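Local coordinates for hypothetical protein TTHA0849 (Thermus thermophilus, PDB 2D4R), which is of unknown function but, as a putative member of the START domain superfamily, probably binds a lipid or similar hydrophobic ligand, at residues K22-L27 with T47-V52; W51-M56 with V60-E65; L104-E109 with E129-L134. All coordinates share one frame; numbering follows the deposited sequence.

Overall arrangement
Following the chain from the N terminus, contact 1 closes the loop from the short helix 24-27 through strand 34-43 to strand 46-55, setting that helix against the sheet. Contact 2 begins where contact 1 ends, sharing W51 and V52, and zips up the tight hairpin of strands 46-55 and 58-69. Contact 3 follows in series: it bridges the excursion from the last strand, 100-109, to the long C-terminal helix 120-144. None of the three loops encloses or crosses another, yet all reach one antiparallel sheet. W51 joins them in space, its CZ3 lying 4.1 Å from CD2 of L134 on the C-terminal helix.

Contact 1 of 3, residues K22-L27 with T47-V52; sequences KDLEGL and TRSRWV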
loop_
_atom_site.group_PDB
_atom_site.type_symbol
_atom_site.label_atom_id
_atom_site.label_comp_id
_atom_site.label_asym_id
_atom_site.label_seq_id
_atom_site.Cartn_x
_atom_site.Cartn_y
_atom_site.Cartn_z
ATOM N N LYS A 22 5.027 -0.695 8.599
ATOM C CA LYS A 22 6.276 -0.047 8.231
ATOM C C LYS A 22 7.335 -1.075 7.870
ATOM O O LYS A 22 8.217 -0.814 7.056
ATOM C CB LYS A 22 6.769 0.823 9.383
ATOM C CG LYS A 22 8.058 1.556 9.090
ATOM C CD LYS A 22 8.571 2.239 10.332
ATOM C CE LYS A 22 9.983 2.737 10.136
ATOM N NZ LYS A 22 10.403 3.554 11.300
ATOM N N ASP A 23 7.241 -2.249 8.482
ATOM C CA ASP A 23 8.111 -3.367 8.143
ATOM C C ASP A 23 7.533 -4.049 6.919
ATOM O O ASP A 23 6.888 -5.106 7.028
ATOM C CB ASP A 23 8.178 -4.361 9.304
ATOM C CG ASP A 23 8.894 -5.656 8.928
ATOM O OD1 ASP A 23 9.698 -5.649 7.975
ATOM O OD2 ASP A 23 8.650 -6.678 9.595
ATOM N N LEU A 24 7.765 -3.429 5.761
ATOM C CA LEU A 24 7.148 -3.863 4.516
ATOM C C LEU A 24 7.512 -5.307 4.199
ATOM O O LEU A 24 6.684 -6.076 3.715
ATOM C CB LEU A 24 7.594 -2.967 3.362
ATOM C CG LEU A 24 7.285 -1.479 3.488
ATOM C CD1 LEU A 24 7.917 -0.705 2.335
ATOM C CD2 LEU A 24 5.806 -1.299 3.494
ATOM N N GLU A 25 8.753 -5.682 4.476
ATOM C CA GLU A 25 9.193 -7.002 4.094
ATOM C C GLU A 25 8.523 -8.067 4.954
ATOM O O GLU A 25 8.230 -9.162 4.470
ATOM C CB GLU A 25 10.709 -7.076 4.179
ATOM C CG GLU A 25 11.366 -6.127 3.198
ATOM C CD GLU A 25 12.809 -6.466 2.948
ATOM O OE1 GLU A 25 13.447 -6.992 3.879
ATOM O OE2 GLU A 25 13.301 -6.207 1.828
ATOM N N GLY A 26 8.255 -7.735 6.217
ATOM C CA GLY A 26 7.473 -8.613 7.059
ATOM C C GLY A 26 6.007 -8.637 6.658
ATOM O O GLY A 26 5.292 -9.599 6.928
ATOM N N LEU A 27 5.553 -7.571 6.009
ATOM C CA LEU A 27 4.159 -7.468 5.590
ATOM C C LEU A 27 3.953 -8.278 4.314
ATOM O O LEU A 27 2.873 -8.816 4.075
ATOM C CB LEU A 27 3.798 -6.004 5.323
ATOM C CG LEU A 27 2.394 -5.480 5.654
ATOM C CD1 LEU A 27 2.277 -4.048 5.153
ATOM C CD2 LEU A 27 1.333 -6.335 5.027
ATOM N N THR A 47 12.107 5.109 3.382
ATOM C CA THR A 47 12.711 3.982 2.691
ATOM C C THR A 47 12.435 4.111 1.215
ATOM O O THR A 47 11.635 4.950 0.794
ATOM C CB THR A 47 12.148 2.615 3.152
ATOM O OG1 THR A 47 10.723 2.619 3.035
ATOM C CG2 THR A 47 12.557 2.309 4.587
ATOM N N ARG A 48 13.118 3.279 0.433
ATOM C CA ARG A 48 12.794 3.079 -0.969
ATOM C C ARG A 48 12.590 1.584 -1.177
ATOM O O ARG A 48 13.342 0.763 -0.644
ATOM C CB ARG A 48 13.925 3.604 -1.878
ATOM C CG ARG A 48 13.534 3.624 -3.364
ATOM C CD ARG A 48 14.644 4.159 -4.294
ATOM N NE ARG A 48 14.849 5.592 -4.113
ATOM C CZ ARG A 48 15.840 6.114 -3.399
ATOM N NH1 ARG A 48 16.720 5.315 -2.814
ATOM N NH2 ARG A 48 15.933 7.429 -3.243
ATOM N N SER A 49 11.568 1.222 -1.942
ATOM C CA SER A 49 11.238 -0.183 -2.111
ATOM C C SER A 49 10.834 -0.501 -3.548
ATOM O O SER A 49 10.302 0.355 -4.259
ATOM C CB SER A 49 10.107 -0.561 -1.159
ATOM O OG SER A 49 8.953 0.210 -1.429
ATOM N N ARG A 50 11.094 -1.736 -3.966
ATOM C CA ARG A 50 10.774 -2.188 -5.318
ATOM C C ARG A 50 9.599 -3.165 -5.268
ATOM O O ARG A 50 9.693 -4.229 -4.673
ATOM C CB ARG A 50 11.998 -2.871 -5.954
ATOM C CG ARG A 50 11.756 -3.454 -7.357
ATOM C CD ARG A 50 13.010 -4.129 -7.933
ATOM N NE ARG A 50 14.259 -3.436 -7.591
ATOM C CZ ARG A 50 14.824 -2.477 -8.325
ATOM N NH1 ARG A 50 14.258 -2.078 -9.457
ATOM N NH2 ARG A 50 15.958 -1.911 -7.925
ATOM N N TRP A 51 8.490 -2.785 -5.886
ATOM C CA TRP A 51 7.297 -3.623 -5.883
ATOM C C TRP A 51 7.117 -4.328 -7.231
ATOM O O TRP A 51 7.351 -3.746 -8.296
ATOM C CB TRP A 51 6.043 -2.781 -5.573
ATOM C CG TRP A 51 5.998 -2.167 -4.173
ATOM C CD1 TRP A 51 6.918 -1.328 -3.618
ATOM C CD2 TRP A 51 4.962 -2.334 -3.180
ATOM N NE1 TRP A 51 6.526 -0.961 -2.356
ATOM C CE2 TRP A 51 5.331 -1.562 -2.061
ATOM C CE3 TRP A 51 3.763 -3.063 -3.134
ATOM C CZ2 TRP A 51 4.543 -1.495 -0.899
ATOM C CZ3 TRP A 51 2.983 -2.999 -1.982
ATOM C CH2 TRP A 51 3.379 -2.218 -0.881
ATOM N N VAL A 52 6.706 -5.589 -7.173
ATOM C CA VAL A 52 6.106 -6.240 -8.320
ATOM C C VAL A 52 4.768 -6.808 -7.902
ATOM O O VAL A 52 4.693 -7.631 -6.996
ATOM C CB VAL A 52 6.986 -7.398 -8.875
ATOM C CG1 VAL A 52 6.260 -8.075 -10.045
ATOM C CG2 VAL A 52 8.344 -6.872 -9.324
#
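L24 of the short helix 24-27 packs over S49 of strand 46-55, beside the W51 indole. The indole has the carbonyl oxygen of S49 at its edge, in plane, and turns one face to W62 of the next strand. The other flat group is the D23 carboxylate at the head of the helix. The backbone N of G26 reaches its OD1 at 3.1 Å from well above the carboxylate plane, 60° out of it, a capping bond from D23, the residue just ahead of the helix. Its OD2 forms a salt bridge with R141 of the C-terminal helix.

Across the contact one methyl does most of the work. L24 CD1 lies 4.0 Å from S49 OG. The same methyl stands a looser 4.4 Å from T47 OG1. CG of the leucine stands anti to the carbonyl carbon (chi1 -59°), and CD1 then continues the chain (chi2 174°) toward T47 and S49, which project from the same side of the strand. There is no hydrogen bond between the two segments.

The hydroxyls beneath the leucine have partners of their own. S49 OG receives W51 NE1 at 2.8 Å, close to the indole plane although the N-H points somewhat aside, and is also hydrogen-bonded to E66 OE1. T47 OG1 is bonded to that same glutamate oxygen. L24 touches E66 as well, so the methyl roofs a small polar network on the sheet of this helix-grip fold. Chemically, the contact sets an apolar methyl over buried polar groups already satisfied along the sheet: the indole N-H and the two hydroxyls all find bonds there, and between these two segments L24 adds only van der Waals contact.

Contact 2 of 3, residues W51-M56 with V60-E65; sequences WVAVAM and VRWLEE
W51 pairs with W62 in the antiparallel hairpin of strands 46-55 and 58-69, and the two indoles share one face of the sheet. Backbone bonds run both ways between them, from W51 N to W62 O at 2.8 Å and from W62 N back to W51 O. Within this hydrogen-bonded pair, W51 CB sits 3.5 Å from the centroid of the W62 six-membered ring, almost straight over its centre, a clear CH-pi contact. The ring planes are near parallel, 18° apart, but slid so far that they barely overlap. W62 is brought beneath its neighbour by a first torsion of 71°, which places CG between the backbone N and the carbonyl carbon. Beyond W62, the E64 carboxylate crosses the pyrrole side of W51, with OE2 over one face but offset toward the rim.

V52 turns to the other face and forms a non-hydrogen-bonded pair with R61. The two side chains run alongside each other, V52 CG2 touching R61 CG at 3.9 Å, so the aliphatic base of the arginine packs on the valine.

A53 returns to the tryptophan face, where its CB meets the edge of the W62 ring at CZ3, 3.8 Å away. Its backbone makes a second hydrogen-bonded pair with V60: A53 N donates to V60 O at 2.9 Å, nearly straight, and V60 N donates to A53 O.

W62 NE1 gives its hydrogen to E64 OE2 at 3.1 Å. OE2 lies in the W62 ring plane, while NE1 meets it on the anti side, tilted 29° from the carboxylate plane. This bond limits rotation of both groups. E66 OE2 lies near E64 OE1; the indole N-H on E64 OE2 would be expected to ease the gathering of negative charge.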
loop_
_atom_site.group_PDB
_atom_site.type_symbol
_atom_site.label_atom_id
_atom_site.label_comp_id
_atom_site.label_asym_id
_atom_site.label_seq_id
_atom_site.Cartn_x
_atom_site.Cartn_y
_atom_site.Cartn_z
ATOM N N TRP A 51 8.490 -2.785 -5.886
ATOM C CA TRP A 51 7.297 -3.623 -5.883
ATOM C C TRP A 51 7.117 -4.328 -7.231
ATOM O O TRP A 51 7.351 -3.746 -8.296
ATOM C CB TRP A 51 6.043 -2.781 -5.573
ATOM C CG TRP A 51 5.998 -2.167 -4.173
ATOM C CD1 TRP A 51 6.918 -1.328 -3.618
ATOM C CD2 TRP A 51 4.962 -2.334 -3.180
ATOM N NE1 TRP A 51 6.526 -0.961 -2.356
ATOM C CE2 TRP A 51 5.331 -1.562 -2.061
ATOM C CE3 TRP A 51 3.763 -3.063 -3.134
ATOM C CZ2 TRP A 51 4.543 -1.495 -0.899
ATOM C CZ3 TRP A 51 2.983 -2.999 -1.982
ATOM C CH2 TRP A 51 3.379 -2.218 -0.881
ATOM N N VAL A 52 6.706 -5.589 -7.173
ATOM C CA VAL A 52 6.106 -6.240 -8.320
ATOM C C VAL A 52 4.768 -6.808 -7.902
ATOM O O VAL A 52 4.693 -7.631 -6.996
ATOM C CB VAL A 52 6.986 -7.398 -8.875
ATOM C CG1 VAL A 52 6.260 -8.075 -10.045
ATOM C CG2 VAL A 52 8.344 -6.872 -9.324
ATOM N N ALA A 53 3.715 -6.359 -8.570
ATOM C CA ALA A 53 2.367 -6.807 -8.273
ATOM C C ALA A 53 1.795 -7.503 -9.497
ATOM O O ALA A 53 2.245 -7.285 -10.630
ATOM C CB ALA A 53 1.482 -5.605 -7.873
ATOM N N VAL A 54 0.807 -8.359 -9.268
ATOM C CA VAL A 54 0.106 -8.964 -10.381
ATOM C C VAL A 54 -1.346 -8.530 -10.404
ATOM O O VAL A 54 -2.035 -8.556 -9.397
ATOM C CB VAL A 54 0.195 -10.499 -10.340
ATOM C CG1 VAL A 54 1.659 -10.914 -10.219
ATOM C CG2 VAL A 54 -0.635 -11.055 -9.201
ATOM N N ALA A 55 -1.783 -8.085 -11.570
ATOM C CA ALA A 55 -3.190 -7.861 -11.831
ATOM C C ALA A 55 -3.500 -8.490 -13.185
ATOM O O ALA A 55 -2.877 -8.146 -14.187
ATOM C CB ALA A 55 -3.483 -6.361 -11.852
HETATM N N MSE A 56 -4.442 -9.427 -13.208
HETATM C CA MSE A 56 -4.899 -10.013 -14.467
HETATM C C MSE A 56 -3.805 -10.777 -15.208
HETATM O O MSE A 56 -3.760 -10.766 -16.441
HETATM C CB MSE A 56 -5.439 -8.927 -15.393
HETATM C CG MSE A 56 -6.658 -8.207 -14.885
HETATM SE SE MSE A 56 -8.043 -8.253 -16.214
HETATM C CE MSE A 56 -7.017 -8.808 -17.762
ATOM N N VAL A 60 2.920 -5.735 -12.864
ATOM C CA VAL A 60 3.152 -4.306 -12.862
ATOM C C VAL A 60 4.255 -4.027 -11.848
ATOM O O VAL A 60 4.183 -4.501 -10.723
ATOM C CB VAL A 60 1.856 -3.555 -12.486
ATOM C CG1 VAL A 60 2.117 -2.065 -12.384
ATOM C CG2 VAL A 60 0.790 -3.819 -13.548
ATOM N N ARG A 61 5.277 -3.276 -12.262
ATOM C CA ARG A 61 6.494 -3.095 -11.479
ATOM C C ARG A 61 6.735 -1.608 -11.228
ATOM O O ARG A 61 6.636 -0.793 -12.141
ATOM C CB ARG A 61 7.706 -3.660 -12.234
ATOM C CG ARG A 61 7.567 -5.088 -12.690
ATOM C CD ARG A 61 8.575 -5.415 -13.778
ATOM N NE ARG A 61 7.910 -5.711 -15.046
ATOM C CZ ARG A 61 7.981 -6.881 -15.681
ATOM N NH1 ARG A 61 8.696 -7.875 -15.167
ATOM N NH2 ARG A 61 7.324 -7.060 -16.823
ATOM N N TRP A 62 7.056 -1.250 -9.992
ATOM C CA TRP A 62 7.448 0.122 -9.730
ATOM C C TRP A 62 8.404 0.232 -8.552
ATOM O O TRP A 62 8.505 -0.678 -7.720
ATOM C CB TRP A 62 6.211 1.007 -9.506
ATOM C CG TRP A 62 5.490 0.770 -8.224
ATOM C CD1 TRP A 62 5.568 1.531 -7.080
ATOM C CD2 TRP A 62 4.534 -0.264 -7.949
ATOM N NE1 TRP A 62 4.716 1.037 -6.119
ATOM C CE2 TRP A 62 4.068 -0.062 -6.622
ATOM C CE3 TRP A 62 4.021 -1.345 -8.695
ATOM C CZ2 TRP A 62 3.111 -0.893 -6.031
ATOM C CZ3 TRP A 62 3.068 -2.170 -8.104
ATOM C CH2 TRP A 62 2.621 -1.935 -6.781
ATOM N N LEU A 63 9.123 1.347 -8.502
ATOM C CA LEU A 63 9.880 1.698 -7.320
ATOM C C LEU A 63 9.053 2.700 -6.529
ATOM O O LEU A 63 8.322 3.493 -7.106
ATOM C CB LEU A 63 11.237 2.280 -7.721
ATOM C CG LEU A 63 12.173 1.208 -8.311
ATOM C CD1 LEU A 63 13.193 1.837 -9.249
ATOM C CD2 LEU A 63 12.880 0.467 -7.182
ATOM N N GLU A 64 9.153 2.642 -5.206
ATOM C CA GLU A 64 8.305 3.450 -4.344
ATOM C C GLU A 64 9.129 4.064 -3.233
ATOM O O GLU A 64 9.928 3.388 -2.594
ATOM C CB GLU A 64 7.186 2.597 -3.741
ATOM C CG GLU A 64 6.109 3.403 -3.019
ATOM C CD GLU A 64 5.002 2.529 -2.463
ATOM O OE1 GLU A 64 4.971 2.306 -1.237
ATOM O OE2 GLU A 64 4.168 2.058 -3.256
ATOM N N GLU A 65 8.929 5.353 -3.012
ATOM C CA GLU A 65 9.549 6.036 -1.894
ATOM C C GLU A 65 8.467 6.290 -0.845
ATOM O O GLU A 65 7.422 6.880 -1.134
ATOM C CB GLU A 65 10.193 7.363 -2.364
ATOM C CG GLU A 65 11.242 7.192 -3.504
ATOM C CD GLU A 65 12.107 8.439 -3.791
ATOM O OE1 GLU A 65 11.641 9.579 -3.580
ATOM O OE2 GLU A 65 13.263 8.276 -4.243
#

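Contact 3 of 3, residues L104-E109 with E129-L134; sequences LTLTYE and ENVESL
V131 of the long C-terminal helix fits against L104 and L106 of the last strand, in the helix-grip arrangement of START-like proteins, where a curved antiparallel sheet wraps this helix. Here the axes of 104-109 and 129-134 approach to 9.3 Å, running roughly antiparallel. The valine begins its contact at CB, which lies 3.7 Å from L104 CD2 and slightly farther from L104 CG. From CB, the CG1 branch stands anti to the carbonyl carbon (chi1 -62°) and ends 3.5 Å from L106 CD2, close for two methyls; L104 CD2 is also within 4.0 Å of it. V131 thus bridges two leucines, two residues apart, on the same face of the strand. Its side chain also touches V4 and A6 on the edge strand 3-10, so the helix covers the seam between the two strands.

One turn on, L134 CB adds a lighter touch on L104 CD2, at 4.1 Å. Within the helix, the carbonyl oxygen of N130 accepts both L134 N, in the regular helical bond, and S133 OG at 2.7 Å, the two donors arriving from the same face of its plane.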
loop_
_atom_site.group_PDB
_atom_site.type_symbol
_atom_site.label_atom_id
_atom_site.label_comp_id
_atom_site.label_asym_id
_atom_site.label_seq_id
_atom_site.Cartn_x
_atom_site.Cartn_y
_atom_site.Cartn_z
ATOM N N LEU A 104 -6.191 4.078 3.630
ATOM C CA LEU A 104 -5.209 4.042 2.557
ATOM C C LEU A 104 -5.735 4.760 1.320
ATOM O O LEU A 104 -6.739 4.359 0.733
ATOM C CB LEU A 104 -4.865 2.591 2.205
ATOM C CG LEU A 104 -3.931 2.364 1.017
ATOM C CD1 LEU A 104 -2.667 3.184 1.195
ATOM C CD2 LEU A 104 -3.604 0.879 0.902
ATOM N N THR A 105 -5.038 5.814 0.923
ATOM C CA THR A 105 -5.463 6.642 -0.193
ATOM C C THR A 105 -4.404 6.574 -1.287
ATOM O O THR A 105 -3.211 6.789 -1.023
ATOM C CB THR A 105 -5.605 8.105 0.265
ATOM O OG1 THR A 105 -6.326 8.139 1.499
ATOM C CG2 THR A 105 -6.334 8.934 -0.774
ATOM N N LEU A 106 -4.844 6.297 -2.512
ATOM C CA LEU A 106 -3.935 6.066 -3.634
ATOM C C LEU A 106 -4.348 6.822 -4.903
ATOM O O LEU A 106 -5.387 6.545 -5.503
ATOM C CB LEU A 106 -3.860 4.566 -3.932
ATOM C CG LEU A 106 -3.051 4.117 -5.150
ATOM C CD1 LEU A 106 -1.618 4.627 -5.077
ATOM C CD2 LEU A 106 -3.080 2.612 -5.218
ATOM N N THR A 107 -3.523 7.781 -5.303
ATOM C CA THR A 107 -3.681 8.436 -6.592
ATOM C C THR A 107 -2.719 7.795 -7.571
ATOM O O THR A 107 -1.524 7.706 -7.313
ATOM C CB THR A 107 -3.359 9.938 -6.490
ATOM O OG1 THR A 107 -4.319 10.562 -5.637
ATOM C CG2 THR A 107 -3.350 10.600 -7.879
ATOM N N TYR A 108 -3.239 7.336 -8.694
ATOM C CA TYR A 108 -2.412 6.659 -9.682
ATOM C C TYR A 108 -2.750 7.167 -11.079
ATOM O O TYR A 108 -3.864 7.645 -11.334
ATOM C CB TYR A 108 -2.655 5.152 -9.629
ATOM C CG TYR A 108 -4.053 4.785 -10.089
ATOM C CD1 TYR A 108 -4.299 4.409 -11.413
ATOM C CD2 TYR A 108 -5.140 4.892 -9.222
ATOM C CE1 TYR A 108 -5.599 4.156 -11.865
ATOM C CE2 TYR A 108 -6.443 4.641 -9.660
ATOM C CZ TYR A 108 -6.663 4.277 -10.982
ATOM O OH TYR A 108 -7.938 4.046 -11.415
ATOM N N GLU A 109 -1.784 7.056 -11.983
ATOM C CA GLU A 109 -2.045 7.258 -13.397
ATOM C C GLU A 109 -1.277 6.229 -14.195
ATOM O O GLU A 109 -0.066 6.085 -14.047
ATOM C CB GLU A 109 -1.653 8.673 -13.827
ATOM C CG GLU A 109 -2.660 9.744 -13.401
ATOM C CD GLU A 109 -2.146 11.158 -13.633
ATOM O OE1 GLU A 109 -2.532 12.063 -12.856
ATOM O OE2 GLU A 109 -1.361 11.358 -14.593
ATOM N N GLU A 129 -9.429 -2.949 -5.565
ATOM C CA GLU A 129 -9.249 -4.254 -4.977
ATOM C C GLU A 129 -7.848 -4.325 -4.391
ATOM O O GLU A 129 -7.652 -4.827 -3.276
ATOM C CB GLU A 129 -9.450 -5.339 -6.029
ATOM C CG GLU A 129 -10.868 -5.407 -6.590
ATOM C CD GLU A 129 -11.930 -5.597 -5.513
ATOM O OE1 GLU A 129 -12.529 -4.586 -5.079
ATOM O OE2 GLU A 129 -12.170 -6.755 -5.106
ATOM N N ASN A 130 -6.877 -3.789 -5.128
ATOM C CA ASN A 130 -5.497 -3.849 -4.683
ATOM C C ASN A 130 -5.271 -3.185 -3.333
ATOM O O ASN A 130 -4.628 -3.776 -2.465
ATOM C CB ASN A 130 -4.561 -3.254 -5.737
ATOM C CG ASN A 130 -4.133 -4.282 -6.784
ATOM O OD1 ASN A 130 -4.963 -4.804 -7.537
ATOM N ND2 ASN A 130 -2.831 -4.581 -6.830
ATOM N N VAL A 131 -5.804 -1.982 -3.132
ATOM C CA VAL A 131 -5.622 -1.314 -1.838
ATOM C C VAL A 131 -6.476 -1.888 -0.708
ATOM O O VAL A 131 -6.061 -1.871 0.447
ATOM C CB VAL A 131 -5.888 0.210 -1.911
ATOM C CG1 VAL A 131 -4.907 0.858 -2.852
ATOM C CG2 VAL A 131 -7.308 0.477 -2.326
ATOM N N GLU A 132 -7.663 -2.385 -1.039
ATOM C CA GLU A 132 -8.478 -3.113 -0.070
ATOM C C GLU A 132 -7.734 -4.359 0.414
ATOM O O GLU A 132 -7.763 -4.692 1.606
ATOM C CB GLU A 132 -9.810 -3.520 -0.703
ATOM C CG GLU A 132 -10.871 -2.436 -0.687
ATOM C CD GLU A 132 -12.093 -2.815 -1.504
ATOM O OE1 GLU A 132 -12.921 -1.925 -1.783
ATOM O OE2 GLU A 132 -12.223 -4.005 -1.871
ATOM N N SER A 133 -7.056 -5.034 -0.514
ATOM C CA SER A 133 -6.308 -6.249 -0.190
ATOM C C SER A 133 -5.013 -5.949 0.552
ATOM O O SER A 133 -4.577 -6.735 1.389
ATOM C CB SER A 133 -5.972 -7.029 -1.460
ATOM O OG SER A 133 -4.908 -6.408 -2.158
ATOM N N LEU A 134 -4.390 -4.818 0.242
ATOM C CA LEU A 134 -3.197 -4.429 0.979
ATOM C C LEU A 134 -3.563 -4.274 2.445
ATOM O O LEU A 134 -2.760 -4.564 3.326
ATOM C CB LEU A 134 -2.601 -3.119 0.427
ATOM C CG LEU A 134 -1.754 -3.215 -0.856
ATOM C CD1 LEU A 134 -1.101 -1.879 -1.152
ATOM C CD2 LEU A 134 -0.676 -4.277 -0.698
#